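Side-chain contacts in 6-carboxyhexanoate--CoA ligase (Aquifex aeolicus, PDB 5TVA), which belongs to the BioW family of ligases and holds adenosine monophosphate and coenzyme A bound in its single protein chain: residues F168-L171 with A177-C180; D55-K60 with N170-V175. All coordinates share one frame; numbering follows the deposited sequence.

Contact 1 of 2, residues F168-L171 with A177-C180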
loop_
_atom_site.group_PDB
_atom_site.type_symbol
_atom_site.label_atom_id
_atom_site.label_comp_id
_atom_site.label_asym_id
_atom_site.label_seq_id
_atom_site.Cartn_x
_atom_site.Cartn_y
_atom_site.Cartn_z
ATOM N N PHE A 168 -1.580 -5.536 4.784
ATOM C CA PHE A 168 -1.845 -6.270 5.997
ATOM C C PHE A 168 -1.499 -5.419 7.201
ATOM O O PHE A 168 -2.225 -5.452 8.203
ATOM C CB PHE A 168 -1.111 -7.601 6.024
ATOM C CG PHE A 168 -1.542 -8.450 7.162
ATOM C CD1 PHE A 168 -2.795 -9.047 7.144
ATOM C CD2 PHE A 168 -0.745 -8.588 8.290
ATOM C CE1 PHE A 168 -3.234 -9.809 8.218
ATOM C CE2 PHE A 168 -1.177 -9.342 9.362
ATOM C CZ PHE A 168 -2.421 -9.958 9.328
ATOM N N LYS A 169 -0.430 -4.610 7.094
ATOM C CA LYS A 169 -0.122 -3.666 8.160
ATOM C C LYS A 169 -1.246 -2.654 8.333
ATOM O O LYS A 169 -1.654 -2.373 9.462
ATOM C CB LYS A 169 1.203 -2.948 7.900
ATOM C CG LYS A 169 1.946 -2.596 9.212
ATOM C CD LYS A 169 2.290 -1.115 9.332
ATOM C CE LYS A 169 3.088 -0.864 10.599
ATOM N NZ LYS A 169 3.550 0.548 10.722
ATOM N N ASN A 170 -1.749 -2.092 7.225
ATOM C CA ASN A 170 -2.856 -1.144 7.300
ATOM C C ASN A 170 -4.024 -1.737 8.081
ATOM O O ASN A 170 -4.495 -1.147 9.057
ATOM C CB ASN A 170 -3.308 -0.729 5.898
ATOM C CG ASN A 170 -2.260 0.090 5.167
ATOM O OD1 ASN A 170 -1.312 0.575 5.773
ATOM N ND2 ASN A 170 -2.427 0.241 3.853
ATOM N N LEU A 171 -4.464 -2.934 7.691
ATOM C CA LEU A 171 -5.573 -3.586 8.385
ATOM C C LEU A 171 -5.223 -3.902 9.835
ATOM O O LEU A 171 -6.077 -3.786 10.719
ATOM C CB LEU A 171 -5.988 -4.862 7.653
ATOM C CG LEU A 171 -6.409 -4.658 6.196
ATOM C CD1 LEU A 171 -6.784 -6.001 5.547
ATOM C CD2 LEU A 171 -7.549 -3.640 6.108
ATOM N N ALA A 177 -10.747 -0.697 5.530
ATOM C CA ALA A 177 -10.687 -1.195 4.158
ATOM C C ALA A 177 -9.789 -0.274 3.351
ATOM O O ALA A 177 -9.589 0.889 3.710
ATOM C CB ALA A 177 -12.081 -1.264 3.510
ATOM N N GLU A 178 -9.267 -0.795 2.237
ATOM C CA GLU A 178 -8.353 -0.038 1.397
ATOM C C GLU A 178 -8.740 -0.172 -0.072
ATOM O O GLU A 178 -9.136 -1.255 -0.521
ATOM C CB GLU A 178 -6.917 -0.520 1.607
ATOM C CG GLU A 178 -5.885 0.221 0.730
ATOM C CD GLU A 178 -4.464 -0.265 0.946
ATOM O OE1 GLU A 178 -4.221 -0.964 1.942
ATOM O OE2 GLU A 178 -3.581 0.063 0.133
ATOM N N LEU A 179 -8.608 0.926 -0.822
ATOM C CA LEU A 179 -8.686 0.911 -2.280
ATOM C C LEU A 179 -7.360 1.384 -2.873
ATOM O O LEU A 179 -6.804 2.395 -2.439
ATOM C CB LEU A 179 -9.839 1.796 -2.794
ATOM C CG LEU A 179 -9.938 2.094 -4.300
ATOM C CD1 LEU A 179 -10.350 0.871 -5.102
ATOM C CD2 LEU A 179 -10.909 3.234 -4.580
ATOM N N CYS A 180 -6.852 0.656 -3.870
ATOM C CA CYS A 180 -5.546 0.973 -4.445
ATOM C C CYS A 180 -5.492 0.565 -5.912
ATOM O O CYS A 180 -5.843 -0.571 -6.256
ATOM C CB CYS A 180 -4.422 0.253 -3.684
ATOM S SG CYS A 180 -2.707 0.486 -4.316
#
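The amide of Asn170 reaches across to the carboxylate of Glu178, ND2 lying 2.9 Å from OE1 of the acid. It illustrates how a helix lying over a sheet can be joined to it by a buried polar bridge. The two flat groups are not coplanar, their planes standing 48° apart, yet the N-H of the amide still aims fairly well at its acceptor, with an N-H...O angle of 157°. The placing of Glu178 OE1 is somewhat uncertain, because another atom of the model crowds it. Both partners reach toward each other from their backbones: Glu178 runs fully extended, with CG anti to its own nitrogen (chi1 179°), which carries the carboxylate from the strand up to the helix. Beside this polar pair, Leu171 adds a looser van der Waals touch, its CD2 methyl coming 4.4 Å from the backbone N of Ala177.

The remaining polar ends are engaged as well. Asn170 OD1 is hydrogen-bonded to Thr136 OG1, and Glu178 OE2 to Tyr191 OH, with a long, weak ion pair from OE2 to Arg215. Thr136 and Arg215 both line the adenosine monophosphate pocket, and the Asn170 side chain is about 6 Å from that ligand, so the bridge lies close to the site, in the second shell through Thr136.

Helix 158-173 is thus joined to strand 177-181, an inner strand of the six-stranded mixed sheet. With a different partner for each end of the amide, Asn170 is probably held in its rotation, as far as the uncertain place of OE1 allows. The buried carboxylate is met by the amide and the Tyr191 hydroxyl, with Arg215 at long range, which probably offsets part of the cost of burying it.

Contact 2 of 2, residues D55-K60 with N170-V175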
loop_
_atom_site.group_PDB
_atom_site.type_symbol
_atom_site.label_atom_id
_atom_site.label_comp_id
_atom_site.label_asym_id
_atom_site.label_seq_id
_atom_site.Cartn_x
_atom_site.Cartn_y
_atom_site.Cartn_z
ATOM N N ASP A 55 11.230 -1.540 19.748
ATOM C CA ASP A 55 10.138 -2.486 19.906
ATOM C C ASP A 55 9.546 -2.851 18.553
ATOM O O ASP A 55 9.566 -2.058 17.610
ATOM C CB ASP A 55 9.043 -1.890 20.790
ATOM C CG ASP A 55 9.591 -1.301 22.053
ATOM O OD1 ASP A 55 9.846 -2.085 22.993
ATOM O OD2 ASP A 55 9.803 -0.067 22.088
ATOM N N PHE A 56 8.968 -4.042 18.487
ATOM C CA PHE A 56 8.314 -4.485 17.267
ATOM C C PHE A 56 7.330 -5.584 17.617
ATOM O O PHE A 56 7.407 -6.193 18.686
ATOM C CB PHE A 56 9.331 -4.983 16.237
ATOM C CG PHE A 56 10.049 -6.252 16.643
ATOM C CD1 PHE A 56 11.197 -6.199 17.426
ATOM C CD2 PHE A 56 9.579 -7.495 16.226
ATOM C CE1 PHE A 56 11.865 -7.361 17.790
ATOM C CE2 PHE A 56 10.237 -8.666 16.595
ATOM C CZ PHE A 56 11.383 -8.604 17.372
ATOM N N GLU A 57 6.417 -5.851 16.689
ATOM C CA GLU A 57 5.442 -6.904 16.897
ATOM C C GLU A 57 5.425 -7.820 15.683
ATOM O O GLU A 57 5.566 -7.365 14.544
ATOM C CB GLU A 57 4.031 -6.347 17.173
ATOM C CG GLU A 57 3.129 -7.385 17.857
ATOM C CD GLU A 57 1.727 -6.887 18.160
ATOM O OE1 GLU A 57 0.816 -7.740 18.264
ATOM O OE2 GLU A 57 1.535 -5.660 18.283
ATOM N N VAL A 58 5.267 -9.113 15.951
ATOM C CA VAL A 58 5.125 -10.146 14.932
ATOM C C VAL A 58 3.652 -10.488 14.818
ATOM O O VAL A 58 2.981 -10.686 15.833
ATOM C CB VAL A 58 5.955 -11.390 15.291
ATOM C CG1 VAL A 58 5.758 -12.500 14.253
ATOM C CG2 VAL A 58 7.415 -10.999 15.389
ATOM N N VAL A 59 3.143 -10.538 13.592
ATOM C CA VAL A 59 1.730 -10.783 13.328
ATOM C C VAL A 59 1.612 -11.848 12.242
ATOM O O VAL A 59 2.434 -11.903 11.318
ATOM C CB VAL A 59 1.016 -9.482 12.911
ATOM C CG1 VAL A 59 -0.463 -9.720 12.715
ATOM C CG2 VAL A 59 1.227 -8.401 13.971
ATOM N N LYS A 60 0.581 -12.690 12.350
ATOM C CA LYS A 60 0.344 -13.792 11.422
ATOM C C LYS A 60 -0.541 -13.338 10.265
ATOM O O LYS A 60 -1.690 -12.936 10.475
ATOM C CB LYS A 60 -0.306 -14.960 12.158
ATOM C CG LYS A 60 -0.521 -16.211 11.300
ATOM C CD LYS A 60 0.783 -16.949 11.052
ATOM C CE LYS A 60 0.568 -18.185 10.164
ATOM N NZ LYS A 60 1.857 -18.871 9.825
ATOM N N ASN A 170 -1.749 -2.092 7.225
ATOM C CA ASN A 170 -2.856 -1.144 7.300
ATOM C C ASN A 170 -4.024 -1.737 8.081
ATOM O O ASN A 170 -4.495 -1.147 9.057
ATOM C CB ASN A 170 -3.308 -0.729 5.898
ATOM C CG ASN A 170 -2.260 0.090 5.167
ATOM O OD1 ASN A 170 -1.312 0.575 5.773
ATOM N ND2 ASN A 170 -2.427 0.241 3.853
ATOM N N LEU A 171 -4.464 -2.934 7.691
ATOM C CA LEU A 171 -5.573 -3.586 8.385
ATOM C C LEU A 171 -5.223 -3.902 9.835
ATOM O O LEU A 171 -6.077 -3.786 10.719
ATOM C CB LEU A 171 -5.988 -4.862 7.653
ATOM C CG LEU A 171 -6.409 -4.658 6.196
ATOM C CD1 LEU A 171 -6.784 -6.001 5.547
ATOM C CD2 LEU A 171 -7.549 -3.640 6.108
ATOM N N PHE A 172 -3.979 -4.302 10.104
ATOM C CA PHE A 172 -3.591 -4.540 11.487
ATOM C C PHE A 172 -3.627 -3.248 12.304
ATOM O O PHE A 172 -3.968 -3.274 13.495
ATOM C CB PHE A 172 -2.206 -5.179 11.539
ATOM C CG PHE A 172 -1.622 -5.244 12.915
ATOM C CD1 PHE A 172 -1.960 -6.280 13.774
ATOM C CD2 PHE A 172 -0.733 -4.258 13.362
ATOM C CE1 PHE A 172 -1.420 -6.330 15.067
ATOM C CE2 PHE A 172 -0.195 -4.300 14.659
ATOM C CZ PHE A 172 -0.532 -5.339 15.507
ATOM N N CYS A 173 -3.290 -2.120 11.678
ATOM C CA CYS A 173 -3.254 -0.830 12.342
ATOM C C CYS A 173 -4.632 -0.209 12.535
ATOM O O CYS A 173 -4.739 0.816 13.219
ATOM C CB CYS A 173 -2.359 0.117 11.543
ATOM S SG CYS A 173 -0.626 -0.141 11.889
ATOM N N GLY A 174 -5.688 -0.801 11.969
ATOM C CA GLY A 174 -7.034 -0.309 12.177
ATOM C C GLY A 174 -7.682 0.332 10.977
ATOM O O GLY A 174 -8.800 0.840 11.098
ATOM N N VAL A 175 -7.029 0.367 9.823
ATOM C CA VAL A 175 -7.757 0.745 8.626
ATOM C C VAL A 175 -8.807 -0.320 8.368
ATOM O O VAL A 175 -8.522 -1.517 8.457
ATOM C CB VAL A 175 -6.791 0.929 7.453
ATOM C CG1 VAL A 175 -7.562 1.049 6.117
ATOM C CG2 VAL A 175 -5.917 2.163 7.716
#
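Glu57 OE2 is held by a salt bridge to Lys234 NZ and also meets the edge of the Phe172 ring, 3.5 Å from CZ and near the ring plane. The carboxylate stands almost upright against the ring, the two planes being 81° apart, while OE1 of the same acid is a little farther from CZ, at 3.9 Å. Edge and face of one aromatic group are therefore met by very different neighbours. Over one face comes a methyl of Val59: CG2 lies 3.9 Å from the ring centroid and 25° off the normal, a CH-pi contact displaced toward the rim, where CE1 is the closest ring atom. The other methyl of Val59, CG1, leans on Phe172 CD1 at 3.9 Å. The ring gets there because CG of Phe172 is anti to the backbone N (chi1 170°), extending it from the last turn of helix 158-173 toward strand 57-60.

That turn ends in a Schellman motif, with Val175 N bonded to Asn170 O at 3.0 Å and Gly174 N to Leu171 O, while Gly174 takes a positive phi. The helix end is tied further by the disulfide of Cys173 with Cys230 of helix 224-233. Strand 57-60 is an outer strand of the three-stranded parallel sheet, and Phe172 also touches Val236 of the neighbouring strand 236-239.

The contact thus works by complementary chemistry: a methyl rests on the electron-rich face, while the carboxylate approaches the hydrogen-bearing edge, which probably suits its negative charge, and Lys234 supplies the countercharge.

Along the chain the order is 55-60, then 168-175, then 177-180, so the last turns of helix 158-173 serve both contacts, which share Asn170 and Leu171 and have centres 11 Å apart. The helix is flanked by two sheets: contact 2 joins it to an outer strand of the three-stranded parallel sheet, and contact 1 to an inner strand of the six-stranded mixed sheet. The contacts also meet directly, Phe168 CE2 packing 3.4 Å from Val59 CG1. Contact 1 is buried close to the adenosine monophosphate pocket; contact 2 lies at the surface, its Phe172 side chain about 14 Å from that ligand. One helix end thus bridges the interior beside that pocket and the periphery of the fold.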